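Local atomic coordinates of endoglucanase (Acetivibrio cellulolyticus, PDB entry 5NRM), a protein that carries dockerin-bearing enzymes as a scaffoldin, this chain being one of its type I cohesin domains, and as a whole probably hydrolyses beta-1,4-glucosidic bonds in cellulose. Residues A[41-45]-A[99-105]; A[3-7]-A[115-121]; A[31-35]-A[77-81]. The contacts are given in a common frame with arbitrary orientation. Residue numbers count along the deposited sequence, not the author numbering.

How the contacts relate
The three contacts illustrate how chemistry follows position in a beta-sandwich. Contact 2 is buried and purely apolar, between strands that share no backbone bonds. Contact 3 is buried backbone pairing within one sheet, where strands 34-41 and 73-79 meet, on a face the dockerin contacts. Contact 1, partly exposed, joins the loop after strand 34-41 to the end of strand 92-101 and the turn beyond, mixing an aromatic pair with a backbone bond, a lysine amine bond and a bridging water. Strand 34-41 begins in contact 3 and ends in contact 1. Contacts 2 and 3 touch (Phe-121 CE1 to Ala-35 CB, 3.6 Å), so the inward face of contact 3 continues the core of contact 2.

Contact 1 (A[41-45]-A[99-105]); sequences YDATK and FNIKSSA
Where strand 34-41 runs out, the chain folds back on itself, and Lys-45 N bonds to Asp-42 O at 3.1 Å. Asp-42, with chi1 t, forms an Asx turn here: its OD1 accepts from Thr-44 N (2.9 Å) and from Thr-44 OG1 (2.6 Å), the threonine being in the p rotamer. Opposite, strand 99-101 leads into a type I turn from Lys-102 to Ala-105, closed by Ala-105 N to Lys-102 O at 3.2 Å. The segments come nearest at Lys-45 and Lys-102, whose CA atoms are 5.3 Å apart, and Lys-102 N donates almost straight to Lys-45 O (2.9 Å, 171°). The side chain of Lys-102, m at chi1 and then fully extended, reaches along the loop so that NZ bonds to Ala-43 O at 2.8 Å. Lys-45, also m, sends its amine to Lys-110 O. A water joins Thr-44 O to Ser-104 OG, 2.9 Å from each. On the inner side Tyr-41 (p) and Phe-99 (m) pack obliquely, planes at 57° and centroids 5.0 Å apart, with Phe-99 CE1 over the Tyr-41 face, 3.6 Å from Tyr-41 CG; Tyr-41 OH bonds to Gly-72 N. This is loop-to-turn packing at one end of the cohesin beta-sandwich, the Tyr-41 and Phe-99 rings buried beneath and Lys-102 tying the two loops together.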
ATOM      1  N   TYR A  41     -10.172   2.193   9.556  1.00 11.31           N
ATOM      2  CA  TYR A  41     -11.076   3.353   9.724  1.00 10.83           C
ATOM      3  C   TYR A  41     -12.216   2.949  10.600  1.00 11.50           C
ATOM      4  O   TYR A  41     -12.636   1.761  10.646  1.00 11.45           O
ATOM      5  CB  TYR A  41     -11.471   3.928   8.370  1.00 10.24           C
ATOM      6  CG  TYR A  41     -12.263   2.976   7.526  1.00  9.72           C
ATOM      7  CD1 TYR A  41     -13.689   2.925   7.615  1.00 10.03           C
ATOM      8  CD2 TYR A  41     -11.643   2.108   6.639  1.00  9.81           C
ATOM      9  CE1 TYR A  41     -14.411   1.998   6.881  1.00 10.10           C
ATOM     10  CE2 TYR A  41     -12.359   1.202   5.911  1.00  9.93           C
ATOM     11  CZ  TYR A  41     -13.752   1.135   6.003  1.00 10.46           C
ATOM     12  OH  TYR A  41     -14.498   0.187   5.288  1.00 10.85           O
ATOM     13  N   ASP A  42     -12.838   3.951  11.195  1.00 11.07           N
ATOM     14  CA  ASP A  42     -13.977   3.660  12.109  1.00 12.01           C
ATOM     15  C   ASP A  42     -15.240   3.416  11.286  1.00 12.07           C
ATOM     16  O   ASP A  42     -15.934   4.359  10.809  1.00 11.41           O
ATOM     17  CB  ASP A  42     -14.186   4.834  13.060  1.00 12.71           C
ATOM     18  CG  ASP A  42     -15.304   4.629  14.045  1.00 13.44           C
ATOM     19  OD1 ASP A  42     -16.050   3.636  13.898  1.00 14.31           O
ATOM     20  OD2 ASP A  42     -15.406   5.475  14.971  1.00 14.63           O
ATOM     21  N   ALA A  43     -15.513   2.128  11.067  1.00 12.38           N
ATOM     22  CA  ALA A  43     -16.625   1.775  10.166  1.00 12.28           C
ATOM     23  C   ALA A  43     -17.949   2.015  10.862  1.00 12.88           C
ATOM     24  O   ALA A  43     -18.964   1.972  10.175  1.00 12.94           O
ATOM     25  CB  ALA A  43     -16.533   0.327   9.703  1.00 13.16           C
ATOM     26  N   THR A  44     -17.995   2.351  12.163  1.00 12.62           N
ATOM     27  CA  THR A  44     -19.277   2.688  12.767  1.00 13.34           C
ATOM     28  C   THR A  44     -19.726   4.081  12.351  1.00 12.77           C
ATOM     29  O   THR A  44     -20.912   4.395  12.497  1.00 13.41           O
ATOM     30  CB  THR A  44     -19.230   2.641  14.303  1.00 14.30           C
ATOM     31  OG1 THR A  44     -18.511   3.770  14.843  1.00 14.15           O
ATOM     32  CG2 THR A  44     -18.711   1.338  14.766  1.00 14.84           C
ATOM     33  N   LYS A  45     -18.804   4.870  11.802  1.00 12.39           N
ATOM     34  CA  LYS A  45     -19.098   6.227  11.372  1.00 12.18           C
ATOM     35  C   LYS A  45     -18.900   6.503   9.880  1.00 11.55           C
ATOM     36  O   LYS A  45     -19.448   7.455   9.380  1.00 10.61           O
ATOM     37  CB  LYS A  45     -18.267   7.190  12.155  1.00 13.17           C
ATOM     38  CG  LYS A  45     -18.551   7.151  13.650  1.00 14.88           C
ATOM     39  CD  LYS A  45     -17.655   8.145  14.379  1.00 16.48           C
ATOM     40  CE  LYS A  45     -17.638   7.842  15.874  1.00 19.85           C
ATOM     41  NZ  LYS A  45     -17.449   9.089  16.605  1.00 22.73           N
ATOM     42  N   PHE A  99     -15.041   8.349   1.547  1.00  8.70           N
ATOM     43  CA  PHE A  99     -16.070   7.822   2.407  1.00  9.09           C
ATOM     44  C   PHE A  99     -17.380   8.605   2.276  1.00  9.56           C
ATOM     45  O   PHE A  99     -17.379   9.783   1.977  1.00  9.57           O
ATOM     46  CB  PHE A  99     -15.594   7.989   3.864  1.00  9.31           C
ATOM     47  CG  PHE A  99     -14.332   7.227   4.190  1.00  9.36           C
ATOM     48  CD1 PHE A  99     -14.366   5.861   4.470  1.00  9.53           C
ATOM     49  CD2 PHE A  99     -13.105   7.899   4.163  1.00  9.24           C
ATOM     50  CE1 PHE A  99     -13.164   5.222   4.827  1.00  9.33           C
ATOM     51  CE2 PHE A  99     -11.949   7.273   4.526  1.00  9.66           C
ATOM     52  CZ  PHE A  99     -11.980   5.911   4.800  1.00  9.73           C
ATOM     53  N   ASN A 100     -18.492   7.962   2.668  1.00  9.84           N
ATOM     54  CA  ASN A 100     -19.704   8.651   3.065  1.00 10.80           C
ATOM     55  C   ASN A 100     -19.746   8.602   4.604  1.00 10.72           C
ATOM     56  O   ASN A 100     -19.495   7.549   5.188  1.00 11.11           O
ATOM     57  CB  ASN A 100     -20.896   7.930   2.494  1.00 11.60           C
ATOM     58  CG  ASN A 100     -21.081   8.134   1.009  1.00 13.06           C
ATOM     59  OD1 ASN A 100     -20.667   9.142   0.440  1.00 14.62           O
ATOM     60  ND2 ASN A 100     -21.644   7.144   0.363  1.00 13.96           N
ATOM     61  N   ILE A 101     -19.997   9.737   5.246  1.00 10.28           N
ATOM     62  CA  ILE A 101     -20.141   9.814   6.640  1.00 10.70           C
ATOM     63  C   ILE A 101     -21.545   9.401   6.992  1.00 11.03           C
ATOM     64  O   ILE A 101     -22.514  10.050   6.526  1.00 10.44           O
ATOM     65  CB  ILE A 101     -19.854  11.245   7.152  1.00 10.86           C
ATOM     66  CG1 ILE A 101     -18.467  11.716   6.732  1.00 10.81           C
ATOM     67  CG2 ILE A 101     -19.933  11.255   8.683  1.00 11.23           C
ATOM     68  CD1 ILE A 101     -18.196  13.181   6.917  1.00 11.17           C
ATOM     69  N   LYS A 102     -21.713   8.419   7.898  1.00 10.89           N
ATOM     70  CA  LYS A 102     -23.016   7.950   8.243  1.00 11.82           C
ATOM     71  C   LYS A 102     -23.846   9.102   8.858  1.00 12.59           C
ATOM     72  O   LYS A 102     -23.340   9.864   9.694  1.00 12.90           O
ATOM     73  CB  LYS A 102     -22.956   6.732   9.159  1.00 12.08           C
ATOM     74  CG  LYS A 102     -22.287   5.586   8.409  1.00 11.56           C
ATOM     75  CD  LYS A 102     -22.275   4.307   9.249  1.00 12.06           C
ATOM     76  CE  LYS A 102     -21.782   3.093   8.478  1.00 11.46           C
ATOM     77  NZ  LYS A 102     -21.697   1.895   9.395  1.00 11.83           N
ATOM     78  N   SER A 103     -25.119   9.141   8.495  1.00 13.64           N
ATOM     79  CA  SER A 103     -26.012  10.196   8.987  1.00 15.09           C
ATOM     80  C   SER A 103     -26.249  10.136  10.497  1.00 16.54           C
ATOM     81  O   SER A 103     -26.545  11.173  11.066  1.00 17.86           O
ATOM     82  CB  SER A 103     -27.366  10.203   8.254  1.00 16.83           C
ATOM     83  OG  SER A 103     -27.949   8.879   8.268  1.00 18.46           O
ATOM     84  N   SER A 104     -26.033   8.982  11.137  1.00 16.65           N
ATOM     85  CA  SER A 104     -26.184   8.769  12.586  0.50 17.92           C
ATOM     86  C   SER A 104     -25.050   9.304  13.420  1.00 17.88           C
ATOM     87  O   SER A 104     -25.187   9.393  14.611  1.00 19.88           O
ATOM     88  CB  SER A 104     -26.243   7.269  12.901  0.50 17.98           C
ATOM     89  OG  SER A 104     -25.019   6.660  12.506  0.50 17.04           O
ATOM     90  N   ALA A 105     -23.915   9.599  12.790  1.00 17.51           N
ATOM     91  CA  ALA A 105     -22.730   9.943  13.524  1.00 18.52           C
ATOM     92  C   ALA A 105     -22.889  11.312  14.196  1.00 19.80           C
ATOM     93  O   ALA A 105     -23.383  12.245  13.589  1.00 19.42           O
ATOM     94  CB  ALA A 105     -21.521   9.912  12.610  1.00 18.21           C
TER
HETATM   95  O   HOH W   1     -22.270   6.803  13.338  1.00 18.14           O

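Contact 2 (A[3-7]-A[115-121]); sequences FNLSI and ISGTPTF
This is apolar packing across the interior of the cohesin beta-sandwich, between strand 4-12 and a segment that turns a corner from strand 110-116 into strand 118-122. Residues 4-7 are extended, and alternation sends Phe-3, Leu-5 and Ile-7 toward the other segment while Asn-4 and Ser-6 point away. The backbones stay well apart, nearest at Ile-7 and Ile-115 with CA atoms 8.1 Å from each other. Phe-3 (t) puts its edge against the face of Phe-121 (m) in a T-shaped pair, planes at 87°, centroids 5.1 Å apart, Phe-3 CE2 to Phe-121 CG 3.7 Å. Leu-5 (t, p) is central: its CD2 lies 3.6 Å from Ile-115 CD1, 4.1 Å from Pro-119 CB and 3.9 Å from Phe-121 CZ. Ile-7 CD1 meets Ile-115 CD1 at 3.7 Å. The corner is at Gly-117, with phi of 68°. Strand 4-12 lies between strands 17-25 and 132-140, while strand 118-122 pairs with strand 34-41, against which Pro-119 and Phe-121 also pack.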
ATOM      1  N   PHE A   3      11.432  10.959   6.628  1.00 15.63           N
ATOM      2  CA  PHE A   3      10.387  10.359   5.812  1.00 14.52           C
ATOM      3  C   PHE A   3       9.148  10.086   6.674  1.00 14.47           C
ATOM      4  O   PHE A   3       9.234   9.449   7.729  1.00 15.34           O
ATOM      5  CB  PHE A   3      10.876   9.077   5.184  1.00 14.56           C
ATOM      6  CG  PHE A   3       9.877   8.366   4.294  1.00 13.73           C
ATOM      7  CD1 PHE A   3       9.291   9.014   3.222  1.00 13.72           C
ATOM      8  CD2 PHE A   3       9.584   7.059   4.478  1.00 13.64           C
ATOM      9  CE1 PHE A   3       8.413   8.349   2.393  1.00 13.28           C
ATOM     10  CE2 PHE A   3       8.750   6.377   3.665  1.00 13.43           C
ATOM     11  CZ  PHE A   3       8.071   7.042   2.641  1.00 12.89           C
ATOM     12  N   ASN A   4       7.981  10.537   6.200  1.00 14.26           N
ATOM     13  CA  ASN A   4       6.713  10.516   6.946  1.00 13.86           C
ATOM     14  C   ASN A   4       5.593   9.981   6.090  1.00 13.06           C
ATOM     15  O   ASN A   4       5.476  10.359   4.931  1.00 13.58           O
ATOM     16  CB  ASN A   4       6.304  11.933   7.376  1.00 14.89           C
ATOM     17  CG  ASN A   4       7.094  12.432   8.566  1.00 16.37           C
ATOM     18  OD1 ASN A   4       6.663  12.294   9.707  1.00 17.23           O
ATOM     19  ND2 ASN A   4       8.294  12.938   8.318  1.00 17.65           N
ATOM     20  N   LEU A   5       4.833   9.089   6.676  1.00 12.18           N
ATOM     21  CA  LEU A   5       3.531   8.633   6.168  1.00 11.98           C
ATOM     22  C   LEU A   5       2.478   9.198   7.094  1.00 12.14           C
ATOM     23  O   LEU A   5       2.453   8.885   8.290  1.00 11.99           O
ATOM     24  CB  LEU A   5       3.527   7.105   6.179  1.00 11.29           C
ATOM     25  CG  LEU A   5       2.196   6.406   5.984  1.00 11.41           C
ATOM     26  CD1 LEU A   5       1.561   6.834   4.626  1.00 10.74           C
ATOM     27  CD2 LEU A   5       2.210   4.884   6.113  1.00 11.55           C
ATOM     28  N   SER A   6       1.568  10.028   6.565  1.00 11.56           N
ATOM     29  CA  SER A   6       0.569  10.682   7.368  1.00 12.07           C
ATOM     30  C   SER A   6      -0.800  10.631   6.763  1.00 11.34           C
ATOM     31  O   SER A   6      -0.999  10.570   5.527  1.00 12.32           O
ATOM     32  CB  SER A   6       0.943  12.118   7.653  1.00 12.54           C
ATOM     33  OG  SER A   6       0.965  12.897   6.458  1.00 13.47           O
ATOM     34  N   ILE A   7      -1.777  10.626   7.631  1.00 10.66           N
ATOM     35  CA  ILE A   7      -3.172  10.696   7.219  1.00 10.27           C
ATOM     36  C   ILE A   7      -3.723  11.993   7.734  1.00 10.78           C
ATOM     37  O   ILE A   7      -3.524  12.347   8.882  1.00 11.09           O
ATOM     38  CB  ILE A   7      -3.996   9.510   7.779  1.00  9.92           C
ATOM     39  CG1 ILE A   7      -3.293   8.222   7.387  1.00 10.18           C
ATOM     40  CG2 ILE A   7      -5.464   9.643   7.328  1.00  9.67           C
ATOM     41  CD1 ILE A   7      -3.971   6.982   7.919  1.00 11.27           C
ATOM     42  N   ILE A 115      -2.977   4.190  10.141  1.00 11.11           N
ATOM     43  CA  ILE A 115      -2.168   3.077   9.617  1.00 11.73           C
ATOM     44  C   ILE A 115      -2.184   1.958  10.644  1.00 12.57           C
ATOM     45  O   ILE A 115      -2.125   2.242  11.861  1.00 15.85           O
ATOM     46  CB  ILE A 115      -0.754   3.579   9.373  1.00 12.55           C
ATOM     47  CG1 ILE A 115      -0.693   4.783   8.419  1.00 12.23           C
ATOM     48  CG2 ILE A 115       0.131   2.403   8.842  1.00 12.57           C
ATOM     49  CD1 ILE A 115      -1.304   4.620   7.023  1.00 12.19           C
ATOM     50  N   SER A 116      -2.322   0.711  10.192  1.00 12.14           N
ATOM     51  CA  SER A 116      -2.365  -0.457  11.029  1.00 13.50           C
ATOM     52  C   SER A 116      -1.201  -1.420  10.684  1.00 12.91           C
ATOM     53  O   SER A 116      -0.942  -1.637   9.534  1.00 12.11           O
ATOM     54  CB  SER A 116      -3.719  -1.183  10.818  1.00 14.29           C
ATOM     55  OG  SER A 116      -3.811  -2.348  11.625  1.00 16.91           O
ATOM     56  N   GLY A 117      -0.514  -1.919  11.707  1.00 13.01           N
ATOM     57  CA  GLY A 117       0.601  -2.842  11.513  1.00 13.00           C
ATOM     58  C   GLY A 117       1.787  -2.181  10.856  1.00 12.69           C
ATOM     59  O   GLY A 117       2.004  -0.966  11.003  1.00 14.76           O
ATOM     60  N   THR A 118       2.628  -2.976  10.201  1.00 12.33           N
ATOM     61  CA  THR A 118       3.911  -2.469   9.702  1.00 12.13           C
ATOM     62  C   THR A 118       3.805  -2.029   8.279  1.00 11.04           C
ATOM     63  O   THR A 118       3.507  -2.835   7.416  1.00 11.78           O
ATOM     64  CB  THR A 118       4.995  -3.583   9.909  1.00 12.24           C
ATOM     65  OG1 THR A 118       5.204  -3.815  11.321  1.00 14.03           O
ATOM     66  CG2 THR A 118       6.304  -3.215   9.258  1.00 12.74           C
ATOM     67  N   PRO A 119       4.091  -0.768   7.995  1.00 10.68           N
ATOM     68  CA  PRO A 119       4.143  -0.340   6.627  1.00 10.55           C
ATOM     69  C   PRO A 119       5.531  -0.580   6.036  1.00 10.94           C
ATOM     70  O   PRO A 119       6.540  -0.565   6.767  1.00 13.07           O
ATOM     71  CB  PRO A 119       3.832   1.140   6.727  1.00 10.62           C
ATOM     72  CG  PRO A 119       4.307   1.580   8.020  1.00 11.30           C
ATOM     73  CD  PRO A 119       4.285   0.387   8.930  1.00 11.31           C
ATOM     74  N   THR A 120       5.557  -0.912   4.752  1.00 10.08           N
ATOM     75  CA  THR A 120       6.800  -1.046   4.048  1.00 10.17           C
ATOM     76  C   THR A 120       6.910  -0.129   2.832  1.00  9.25           C
ATOM     77  O   THR A 120       5.973  -0.018   2.059  1.00  9.68           O
ATOM     78  CB  THR A 120       7.051  -2.490   3.614  1.00 10.39           C
ATOM     79  OG1 THR A 120       7.073  -3.325   4.786  1.00 10.54           O
ATOM     80  CG2 THR A 120       8.380  -2.650   2.806  1.00 11.25           C
ATOM     81  N   PHE A 121       8.040   0.580   2.764  1.00  9.34           N
ATOM     82  CA  PHE A 121       8.429   1.387   1.596  1.00  9.66           C
ATOM     83  C   PHE A 121       9.792   1.016   1.155  1.00  9.65           C
ATOM     84  O   PHE A 121      10.704   0.778   2.000  1.00 11.44           O
ATOM     85  CB  PHE A 121       8.423   2.868   1.973  1.00  9.83           C
ATOM     86  CG  PHE A 121       7.074   3.362   2.327  1.00  9.95           C
ATOM     87  CD1 PHE A 121       6.207   3.868   1.369  1.00  9.78           C
ATOM     88  CD2 PHE A 121       6.663   3.320   3.647  1.00 10.50           C
ATOM     89  CE1 PHE A 121       4.946   4.291   1.728  1.00  9.70           C
ATOM     90  CE2 PHE A 121       5.394   3.758   4.012  1.00 10.41           C
ATOM     91  CZ  PHE A 121       4.546   4.245   3.051  1.00  9.86           C
TER

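Contact 3 (A[31-35]-A[77-81]); sequences GISTA and LFLDY
Residues 34-35 and 77-79 pair as antiparallel strands, Thr-34 opposite Leu-79 (non-hydrogen-bonded, CA atoms 4.4 Å apart) and Ala-35 opposite Phe-78 (hydrogen-bonded, 4.9 Å). The second pair exchanges both bonds: Ala-35 N to Phe-78 O and Phe-78 N to Ala-35 O, each 2.9 Å. One step further, Ser-33 O takes Asp-80 N at 2.9 Å. CA-H...O contacts add to these, Leu-79 CA to Ser-33 O and Thr-34 CA to Phe-78 O, both 3.3 Å. Outward, backbone bonds join Leu-77 to Gly-65, Leu-79 to Asn-63 and Ile-32 to Ile-88, while Ser-33 and Thr-34 both face Gly-122 in a classic beta bulge. The site belongs to the dockerin-binding sheet of the type I cohesin fold: Thr-34 and Leu-79 share the face that meets the dockerin, packing on its Ala-17, and Thr-34 OG1 bonds to Ser-13 OG of that chain. Ala-35 and Phe-78 turn to the interior, CB atoms 4.1 Å apart, both touching Phe-94; the t rotamer of Phe-78 brings CE2 to 3.5 Å from Ile-32 O and from Ser-33 O. Both carboxylate oxygens of Asp-80 (t) have partners: OD1 bonds to Thr-82 OG1, and OD2 takes the backbone N of Ser-84 and of Gly-86, besides a water that donates to it at 2.6 Å and lies 2.6 Å from Ser-33 OG. Tyr-81 O receives Arg-20 NE of the dockerin chain.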
ATOM      1  N   GLY A  31      13.879   8.249  -4.116  1.00 14.28           N
ATOM      2  CA  GLY A  31      12.505   8.007  -4.450  1.00 13.53           C
ATOM      3  C   GLY A  31      11.797   6.887  -3.665  1.00 12.24           C
ATOM      4  O   GLY A  31      12.343   6.320  -2.699  1.00 12.93           O
ATOM      5  N   ILE A  32      10.577   6.571  -4.092  1.00 11.93           N
ATOM      6  CA  ILE A  32       9.827   5.453  -3.584  1.00 10.92           C
ATOM      7  C   ILE A  32       9.401   4.594  -4.755  1.00 10.93           C
ATOM      8  O   ILE A  32       8.623   5.063  -5.614  1.00 10.56           O
ATOM      9  CB  ILE A  32       8.592   5.907  -2.792  1.00 11.16           C
ATOM     10  CG1 ILE A  32       8.996   6.690  -1.533  1.00 11.77           C
ATOM     11  CG2 ILE A  32       7.659   4.738  -2.485  1.00 10.79           C
ATOM     12  CD1 ILE A  32       9.778   5.949  -0.488  1.00 12.51           C
ATOM     13  N   SER A  33       9.872   3.354  -4.808  1.00 10.18           N
ATOM     14  CA  SER A  33       9.527   2.380  -5.837  1.00 10.14           C
ATOM     15  C   SER A  33       8.518   1.350  -5.403  1.00  9.71           C
ATOM     16  O   SER A  33       7.944   0.696  -6.262  1.00  9.64           O
ATOM     17  CB  SER A  33      10.746   1.652  -6.372  1.00 10.31           C
ATOM     18  OG  SER A  33      11.657   2.545  -7.003  1.00 11.34           O
ATOM     19  N   THR A  34       8.337   1.156  -4.103  1.00  9.75           N
ATOM     20  CA  THR A  34       7.355   0.163  -3.615  1.00 10.19           C
ATOM     21  C   THR A  34       6.685   0.673  -2.358  1.00  9.50           C
ATOM     22  O   THR A  34       7.335   1.388  -1.546  1.00  9.28           O
ATOM     23  CB  THR A  34       8.030  -1.241  -3.267  1.00 11.75           C
ATOM     24  OG1 THR A  34       8.420  -1.309  -1.882  1.00 12.40           O
ATOM     25  CG2 THR A  34       9.274  -1.506  -3.990  1.00 12.85           C
ATOM     26  N   ALA A  35       5.453   0.274  -2.122  1.00  8.84           N
ATOM     27  CA  ALA A  35       4.777   0.570  -0.846  1.00  8.79           C
ATOM     28  C   ALA A  35       3.746  -0.452  -0.564  1.00  8.15           C
ATOM     29  O   ALA A  35       3.037  -0.874  -1.506  1.00  8.26           O
ATOM     30  CB  ALA A  35       4.156   1.949  -0.858  1.00  9.03           C
ATOM     31  N   LEU A  77      -1.285  -0.746  -2.059  1.00  8.83           N
ATOM     32  CA  LEU A  77      -0.115  -1.308  -2.686  1.00  8.94           C
ATOM     33  C   LEU A  77       0.342  -0.374  -3.813  1.00  9.30           C
ATOM     34  O   LEU A  77      -0.489   0.042  -4.657  1.00 10.19           O
ATOM     35  CB  LEU A  77      -0.471  -2.679  -3.306  1.00  9.13           C
ATOM     36  CG  LEU A  77       0.675  -3.382  -4.054  1.00  9.83           C
ATOM     37  CD1 LEU A  77       1.768  -3.796  -3.129  1.00  9.81           C
ATOM     38  CD2 LEU A  77       0.102  -4.651  -4.662  1.00 10.38           C
ATOM     39  N   PHE A  78       1.639  -0.156  -3.944  1.00  8.12           N
ATOM     40  CA  PHE A  78       2.243   0.562  -5.053  1.00  8.31           C
ATOM     41  C   PHE A  78       3.531  -0.163  -5.482  1.00  8.55           C
ATOM     42  O   PHE A  78       4.321  -0.609  -4.632  1.00  8.76           O
ATOM     43  CB  PHE A  78       2.612   2.025  -4.683  1.00  8.25           C
ATOM     44  CG  PHE A  78       3.460   2.725  -5.686  1.00  8.70           C
ATOM     45  CD1 PHE A  78       2.929   3.266  -6.903  1.00  9.52           C
ATOM     46  CD2 PHE A  78       4.818   2.792  -5.503  1.00  8.97           C
ATOM     47  CE1 PHE A  78       3.753   3.855  -7.826  1.00  9.92           C
ATOM     48  CE2 PHE A  78       5.672   3.416  -6.433  1.00  9.56           C
ATOM     49  CZ  PHE A  78       5.147   3.914  -7.626  1.00 10.01           C
ATOM     50  N   LEU A  79       3.778  -0.236  -6.797  1.00  8.64           N
ATOM     51  CA  LEU A  79       5.073  -0.613  -7.316  1.00  9.06           C
ATOM     52  C   LEU A  79       5.319   0.087  -8.622  1.00 10.13           C
ATOM     53  O   LEU A  79       4.406   0.146  -9.473  1.00 10.21           O
ATOM     54  CB  LEU A  79       5.025  -2.154  -7.568  1.00  9.80           C
ATOM     55  CG  LEU A  79       6.315  -2.759  -8.180  1.00 10.59           C
ATOM     56  CD1 LEU A  79       7.520  -2.663  -7.231  1.00 10.70           C
ATOM     57  CD2 LEU A  79       6.101  -4.177  -8.638  1.00 11.08           C
ATOM     58  N   ASP A  80       6.531   0.546  -8.824  1.00  9.88           N
ATOM     59  CA  ASP A  80       6.969   0.979 -10.157  1.00 10.73           C
ATOM     60  C   ASP A  80       7.150  -0.215 -11.033  1.00 11.13           C
ATOM     61  O   ASP A  80       8.193  -0.836 -10.972  1.00 10.58           O
ATOM     62  CB  ASP A  80       8.276   1.796 -10.094  1.00 11.17           C
ATOM     63  CG  ASP A  80       8.856   2.099 -11.452  1.00 11.57           C
ATOM     64  OD1 ASP A  80       8.092   1.918 -12.446  1.00 12.54           O
ATOM     65  OD2 ASP A  80      10.070   2.406 -11.502  1.00 12.27           O
ATOM     66  N   TYR A  81       6.128  -0.586 -11.807  1.00 10.78           N
ATOM     67  CA  TYR A  81       6.198  -1.838 -12.589  1.00 11.44           C
ATOM     68  C   TYR A  81       7.361  -1.762 -13.582  1.00 12.44           C
ATOM     69  O   TYR A  81       7.818  -2.835 -13.990  1.00 13.10           O
ATOM     70  CB  TYR A  81       4.914  -2.069 -13.385  1.00 11.53           C
ATOM     71  CG  TYR A  81       3.852  -2.845 -12.637  1.00 11.01           C
ATOM     72  CD1 TYR A  81       3.542  -2.563 -11.302  1.00 10.88           C
ATOM     73  CD2 TYR A  81       3.183  -3.871 -13.227  1.00 11.79           C
ATOM     74  CE1 TYR A  81       2.555  -3.254 -10.635  1.00 10.75           C
ATOM     75  CE2 TYR A  81       2.161  -4.546 -12.566  1.00 11.96           C
ATOM     76  CZ  TYR A  81       1.867  -4.253 -11.269  1.00 11.45           C
ATOM     77  OH  TYR A  81       0.882  -4.886 -10.533  1.00 13.50           O
TER
HETATM   78  O   HOH W   2      11.815   1.997  -9.568  1.00 18.38           O